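Local structure of ATP:cob(I)alamin adenosyltransferase, putative (Burkholderia thailandensis, 2ZHZ) at residues A9-T12 against G13-G16; L120-V123 against C124-V127. The protein probably transfers the adenosyl group of ATP to cobalamin, releasing triphosphate, and works as a homotrimeric PduO-type adenosyltransferase. One frame throughout, in Å; residues are numbered along the deposited sequence.

Interaction 1 (A9-T12 against G13-G16); sequences ATRT and GDDG. With ATP (adenosine-5'-triphosphate), chain G.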
ATOM      1  N   ALA B   9      22.301 -10.772  19.140  1.00 25.24           N
ATOM      2  CA  ALA B   9      21.389 -11.824  19.584  1.00 25.87           C
ATOM      3  C   ALA B   9      20.271 -12.058  18.577  1.00 26.36           C
ATOM      4  O   ALA B   9      19.787 -11.125  17.937  1.00 23.20           O
ATOM      5  CB  ALA B   9      20.795 -11.464  20.943  1.00 27.20           C
ATOM      6  N   THR B  10      19.855 -13.310  18.448  1.00 25.07           N
ATOM      7  CA  THR B  10      18.804 -13.659  17.507  1.00 27.10           C
ATOM      8  C   THR B  10      17.408 -13.365  18.040  1.00 26.97           C
ATOM      9  O   THR B  10      17.134 -13.538  19.230  1.00 25.25           O
ATOM     10  CB  THR B  10      18.877 -15.150  17.138  1.00 30.86           C
ATOM     11  OG1 THR B  10      20.156 -15.432  16.560  1.00 33.45           O
ATOM     12  CG2 THR B  10      17.787 -15.507  16.135  1.00 32.08           C
ATOM     13  N   ARG B  11      16.534 -12.901  17.151  1.00 25.23           N
ATOM     14  CA  ARG B  11      15.150 -12.618  17.504  1.00 27.82           C
ATOM     15  C   ARG B  11      14.295 -13.691  16.830  1.00 28.72           C
ATOM     16  O   ARG B  11      14.695 -14.268  15.819  1.00 28.76           O
ATOM     17  CB  ARG B  11      14.751 -11.207  17.053  1.00 27.74           C
ATOM     18  CG  ARG B  11      15.480 -10.121  17.843  1.00 32.47           C
ATOM     19  CD  ARG B  11      15.228  -8.702  17.332  1.00 38.78           C
ATOM     20  NE  ARG B  11      14.060  -8.062  17.935  1.00 42.85           N
ATOM     21  CZ  ARG B  11      12.803  -8.306  17.583  1.00 45.78           C
ATOM     22  NH1 ARG B  11      12.537  -9.181  16.622  1.00 47.62           N
ATOM     23  NH2 ARG B  11      11.810  -7.671  18.192  1.00 45.04           N
ATOM     24  N   THR B  12      13.134 -13.962  17.414  1.00 28.82           N
ATOM     25  CA  THR B  12      12.204 -14.992  16.950  1.00 29.87           C
ATOM     26  C   THR B  12      12.136 -15.336  15.454  1.00 30.59           C
ATOM     27  O   THR B  12      12.298 -16.503  15.067  1.00 31.70           O
ATOM     28  CB  THR B  12      10.785 -14.666  17.458  1.00 28.91           C
ATOM     29  OG1 THR B  12      10.817 -14.542  18.885  1.00 31.62           O
ATOM     30  CG2 THR B  12       9.814 -15.760  17.081  1.00 29.41           C
ATOM     31  N   GLY B  13      11.890 -14.335  14.618  1.00 24.40           N
ATOM     32  CA  GLY B  13      11.787 -14.574  13.190  1.00 22.45           C
ATOM     33  C   GLY B  13      12.972 -14.110  12.362  1.00 17.56           C
ATOM     34  O   GLY B  13      12.831 -13.835  11.171  1.00 16.60           O
ATOM     35  N   ASP B  14      14.142 -14.019  12.983  1.00 18.09           N
ATOM     36  CA  ASP B  14      15.338 -13.595  12.261  1.00 17.10           C
ATOM     37  C   ASP B  14      15.719 -14.565  11.149  1.00 19.23           C
ATOM     38  O   ASP B  14      16.417 -14.181  10.209  1.00 18.94           O
ATOM     39  CB  ASP B  14      16.535 -13.451  13.207  1.00 16.80           C
ATOM     40  CG  ASP B  14      16.615 -12.083  13.848  1.00 16.92           C
ATOM     41  OD1 ASP B  14      15.868 -11.177  13.428  1.00 15.24           O
ATOM     42  OD2 ASP B  14      17.442 -11.910  14.767  1.00 20.77           O
ATOM     43  N   ASP B  15      15.274 -15.817  11.250  1.00 18.25           N
ATOM     44  CA  ASP B  15      15.622 -16.807  10.235  1.00 21.30           C
ATOM     45  C   ASP B  15      14.690 -16.817   9.032  1.00 20.36           C
ATOM     46  O   ASP B  15      14.799 -17.673   8.160  1.00 19.66           O
ATOM     47  CB  ASP B  15      15.700 -18.210  10.851  1.00 24.06           C
ATOM     48  CG  ASP B  15      14.351 -18.743  11.286  1.00 25.45           C
ATOM     49  OD1 ASP B  15      13.349 -18.001  11.224  1.00 23.22           O
ATOM     50  OD2 ASP B  15      14.298 -19.922  11.696  1.00 26.33           O
ATOM     51  N   GLY B  16      13.768 -15.862   8.987  1.00 19.38           N
ATOM     52  CA  GLY B  16      12.864 -15.786   7.855  1.00 18.87           C
ATOM     53  C   GLY B  16      11.596 -16.607   7.979  1.00 19.43           C
ATOM     54  O   GLY B  16      10.830 -16.699   7.021  1.00 17.74           O
TER
HETATM   55  PG  ATP G 201      10.037 -11.669  15.985  1.00 39.70           P
HETATM   56  O1G ATP G 201      11.251 -12.040  15.165  1.00 30.48           O
HETATM   57  O2G ATP G 201      10.229 -11.816  17.467  1.00 39.75           O
HETATM   58  O3G ATP G 201       9.569 -10.251  15.723  1.00 40.97           O
HETATM   59  PB  ATP G 201       8.191 -12.956  14.073  1.00 36.46           P
HETATM   60  O1B ATP G 201       8.885 -12.117  13.045  1.00 25.75           O
HETATM   61  O2B ATP G 201       8.167 -14.446  13.810  1.00 30.85           O
HETATM   62  O3B ATP G 201       8.816 -12.697  15.578  1.00 38.15           O
HETATM   63  PA  ATP G 201       6.138 -10.950  14.588  1.00 41.64           P
HETATM   64  O1A ATP G 201       6.776  -9.979  13.652  1.00 41.98           O
HETATM   65  O2A ATP G 201       6.246 -10.737  16.090  1.00 41.77           O
HETATM   66  O3A ATP G 201       6.637 -12.478  14.246  1.00 39.79           O
HETATM   67  O5' ATP G 201       4.587 -10.992  14.172  1.00 43.67           O
HETATM   68  C5' ATP G 201       3.676 -11.854  14.826  1.00 45.16           C
HETATM   69  C4' ATP G 201       2.629 -12.396  13.843  1.00 46.03           C
HETATM   70  O4' ATP G 201       2.583 -11.654  12.602  1.00 41.67           O
HETATM   71  C3' ATP G 201       2.879 -13.860  13.501  1.00 47.21           C
HETATM   72  O3' ATP G 201       1.839 -14.688  14.045  1.00 54.35           O
HETATM   73  C2' ATP G 201       2.965 -13.936  11.983  1.00 45.61           C
HETATM   74  O2' ATP G 201       1.966 -14.830  11.460  1.00 46.03           O
HETATM   75  C1' ATP G 201       2.775 -12.513  11.464  1.00 41.51           C
HETATM   76  N9  ATP G 201       3.954 -12.042  10.646  1.00 36.02           N
HETATM   77  C8  ATP G 201       5.266 -12.111  11.000  1.00 33.56           C
HETATM   78  N7  ATP G 201       6.074 -11.600  10.040  1.00 30.37           N
HETATM   79  C5  ATP G 201       5.291 -11.185   9.034  1.00 29.44           C
HETATM   80  C6  ATP G 201       5.495 -10.541   7.693  1.00 27.60           C
HETATM   81  N6  ATP G 201       6.747 -10.241   7.244  1.00 23.78           N
HETATM   82  N1  ATP G 201       4.378 -10.265   6.929  1.00 16.91           N
HETATM   83  C2  ATP G 201       3.114 -10.558   7.357  1.00 26.60           C
HETATM   84  N3  ATP G 201       2.859 -11.144   8.567  1.00 28.24           N
HETATM   85  C4  ATP G 201       3.884 -11.477   9.432  1.00 31.58           C
HETATM   86  O   HOH W   1      15.284 -16.861  14.070  1.00 27.51           O

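Interaction 2 (L120-V123 against C124-V127); sequences LAHV and CRTV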
ATOM      1  N   LEU B 120      -8.589   8.891   0.124  1.00 14.39           N
ATOM      2  CA  LEU B 120      -8.018   7.870   0.990  1.00 15.81           C
ATOM      3  C   LEU B 120      -8.886   6.614   0.954  1.00 15.69           C
ATOM      4  O   LEU B 120      -8.373   5.496   0.971  1.00 14.48           O
ATOM      5  CB  LEU B 120      -7.889   8.397   2.423  1.00 14.04           C
ATOM      6  CG  LEU B 120      -6.780   9.439   2.627  1.00 19.44           C
ATOM      7  CD1 LEU B 120      -6.876  10.048   4.025  1.00 18.17           C
ATOM      8  CD2 LEU B 120      -5.417   8.775   2.417  1.00 18.85           C
ATOM      9  N   ALA B 121     -10.202   6.801   0.887  1.00 14.07           N
ATOM     10  CA  ALA B 121     -11.119   5.672   0.833  1.00 14.35           C
ATOM     11  C   ALA B 121     -10.836   4.849  -0.424  1.00 14.02           C
ATOM     12  O   ALA B 121     -10.942   3.618  -0.410  1.00 12.67           O
ATOM     13  CB  ALA B 121     -12.567   6.166   0.829  1.00 16.68           C
ATOM     14  N   HIS B 122     -10.474   5.529  -1.511  1.00 14.28           N
ATOM     15  CA  HIS B 122     -10.167   4.834  -2.760  1.00 12.72           C
ATOM     16  C   HIS B 122      -8.860   4.055  -2.637  1.00 13.83           C
ATOM     17  O   HIS B 122      -8.709   2.997  -3.243  1.00 13.62           O
ATOM     18  CB  HIS B 122     -10.102   5.823  -3.926  1.00 13.06           C
ATOM     19  CG  HIS B 122     -11.438   6.121  -4.528  1.00 16.50           C
ATOM     20  ND1 HIS B 122     -12.153   5.185  -5.245  1.00 16.57           N
ATOM     21  CD2 HIS B 122     -12.212   7.232  -4.485  1.00 17.65           C
ATOM     22  CE1 HIS B 122     -13.310   5.707  -5.615  1.00 18.61           C
ATOM     23  NE2 HIS B 122     -13.370   6.948  -5.167  1.00 14.41           N
ATOM     24  N   VAL B 123      -7.916   4.578  -1.862  1.00 13.60           N
ATOM     25  CA  VAL B 123      -6.663   3.861  -1.649  1.00 13.47           C
ATOM     26  C   VAL B 123      -7.022   2.604  -0.849  1.00 15.40           C
ATOM     27  O   VAL B 123      -6.542   1.511  -1.149  1.00 16.31           O
ATOM     28  CB  VAL B 123      -5.638   4.712  -0.863  1.00 12.86           C
ATOM     29  CG1 VAL B 123      -4.511   3.820  -0.330  1.00 13.93           C
ATOM     30  CG2 VAL B 123      -5.051   5.794  -1.782  1.00 10.92           C
ATOM     31  N   CYS B 124      -7.876   2.759   0.160  1.00 14.97           N
ATOM     32  CA  CYS B 124      -8.298   1.614   0.966  1.00 14.41           C
ATOM     33  C   CYS B 124      -8.955   0.576   0.057  1.00 13.75           C
ATOM     34  O   CYS B 124      -8.705  -0.623   0.184  1.00 13.99           O
ATOM     35  CB  CYS B 124      -9.291   2.043   2.057  1.00 12.60           C
ATOM     36  SG  CYS B 124      -8.564   3.042   3.374  1.00 16.18           S
ATOM     37  N   ARG B 125      -9.792   1.050  -0.861  1.00 12.27           N
ATOM     38  CA  ARG B 125     -10.485   0.181  -1.804  1.00 12.21           C
ATOM     39  C   ARG B 125      -9.496  -0.661  -2.612  1.00 12.61           C
ATOM     40  O   ARG B 125      -9.653  -1.880  -2.718  1.00 12.71           O
ATOM     41  CB  ARG B 125     -11.353   1.026  -2.749  1.00 11.88           C
ATOM     42  CG  ARG B 125     -12.021   0.258  -3.891  1.00 11.66           C
ATOM     43  CD  ARG B 125     -12.765   1.220  -4.811  1.00 13.98           C
ATOM     44  NE  ARG B 125     -11.851   2.181  -5.430  1.00 18.81           N
ATOM     45  CZ  ARG B 125     -11.064   1.903  -6.464  1.00 20.33           C
ATOM     46  NH1 ARG B 125     -11.083   0.689  -7.008  1.00 17.54           N
ATOM     47  NH2 ARG B 125     -10.248   2.829  -6.949  1.00 18.75           N
ATOM     48  N   THR B 126      -8.469  -0.020  -3.168  1.00 13.86           N
ATOM     49  CA  THR B 126      -7.488  -0.750  -3.964  1.00 12.79           C
ATOM     50  C   THR B 126      -6.617  -1.688  -3.130  1.00 12.46           C
ATOM     51  O   THR B 126      -6.239  -2.756  -3.603  1.00 13.98           O
ATOM     52  CB  THR B 126      -6.581   0.206  -4.776  1.00 12.08           C
ATOM     53  OG1 THR B 126      -5.856   1.066  -3.886  1.00 14.57           O
ATOM     54  CG2 THR B 126      -7.416   1.041  -5.725  1.00 11.54           C
ATOM     55  N   VAL B 127      -6.288  -1.305  -1.900  1.00 11.99           N
ATOM     56  CA  VAL B 127      -5.485  -2.193  -1.070  1.00 11.23           C
ATOM     57  C   VAL B 127      -6.374  -3.372  -0.664  1.00 12.60           C
ATOM     58  O   VAL B 127      -5.903  -4.502  -0.522  1.00 13.36           O
ATOM     59  CB  VAL B 127      -4.949  -1.472   0.187  1.00 13.88           C
ATOM     60  CG1 VAL B 127      -4.196  -2.462   1.078  1.00 12.25           C
ATOM     61  CG2 VAL B 127      -4.016  -0.323  -0.233  1.00 12.26           C
TER

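Interaction 1 (A9-T12 against G13-G16)
Asp14 folds back on Arg11 and closes a tight turn at both levels, backbone and side chain. Asp14 N donates to Arg11 O at 2.9 Å, the bond of a type I turn running from Arg11 to Asp14. In return Asp14 OD2 accepts from Arg11 N at 2.7 Å; the N-H arrives nearly straight (161°) but from above the carboxylate plane, 65° out of it. Aspartate suits the place: its short chain can fold back to Arg11 N, and its charge meets Arg150 and Arg154 of the second subunit, which form salt bridges with OD2 and OD1. The Arg11 chain bends at its third torsion (chi3 89°) and leads its guanidinium away from the turn to the ATP, where NH1 makes a weak in-plane bond of 3.3 Å to O3G, while NH2 pairs with Asp157 of the second subunit. Gly13, buried and without a side chain, lets the triphosphate lie directly against the backbone, its N-H directed at O1G. The outer side is looser: Thr10 CG2 merely brushes Asp14 CB at 3.8 Å, and a water donates to Thr12 O at 3.2 Å while weakly accepting from Asp15 N. A second type I turn, from Gly13 to Gly16, follows at once; at the positive phi of Gly16 a CB would press on the carbonyl O of Asp15, which calls for glycine. Two consecutive type I turns thus form the N-terminal ATP-binding loop of this PduO-type adenosyltransferase, at a site shared between subunits.

Interaction 2 (L120-V123 against C124-V127)
Within the bundle helix 116-141, His122 and Arg125 lie side by side one turn apart, and their side chains add a bond to the alpha-helical pattern of this buried stretch. The helix bonds run from each N-H to the carbonyl four residues earlier, from Cys124 N to Leu120 O (2.9 Å) through to Val127 N and Val123 O. Arg125 NE donates to His122 ND1 at 3.0 Å and 150°, meeting the ring at its edge and close to its plane; ring and guanidinium are turned 71° apart, so they touch at an edge and do not stack. The arginine reaches this nitrogen by an extended start, CG anti to the backbone N, followed by a bend at chi3. Its length suits a double task: NE bonds to the histidine, while NH1 forms a salt bridge with Asp40 of the third subunit. The small Ala121 suits the close approach of helix 147-169, where it packs on Ala163. On another flank Val123 CG1 meets Val127 CG2 at 4.2 Å, two branched apolar side chains pointing the same way. Thr126 sits against Ser44 of the third subunit and satisfies its own buried hydroxyl within the helix. Its OG1, held between the backbone N and the carbonyl carbon (chi1 61°), donates to Val123 O at 2.9 Å, giving that oxygen a second donor beside Val127 N.

Interactions 1 and 2 do not touch: their centres lie 33 Å apart and their nearest atoms about 22 Å. Both nevertheless bear on ATP sites built between subunits. Interaction 1 grips the triphosphate directly, and the Arg11 side chain lies about 5 Å from a magnesium ion; Arg129, Glu132 and Arg133 of the second subunit bind the same nucleotide. Those residues lie on the second subunit's copy of helix 116-141, the helix that in this chain carries interaction 2. Here the Arg125 side chain lies about 8 Å from a different ATP. Residues 120-127 thus precede the nucleotide-binding part of their helix, consistent with each subunit lending its N-terminal loop to one site and its helix to another.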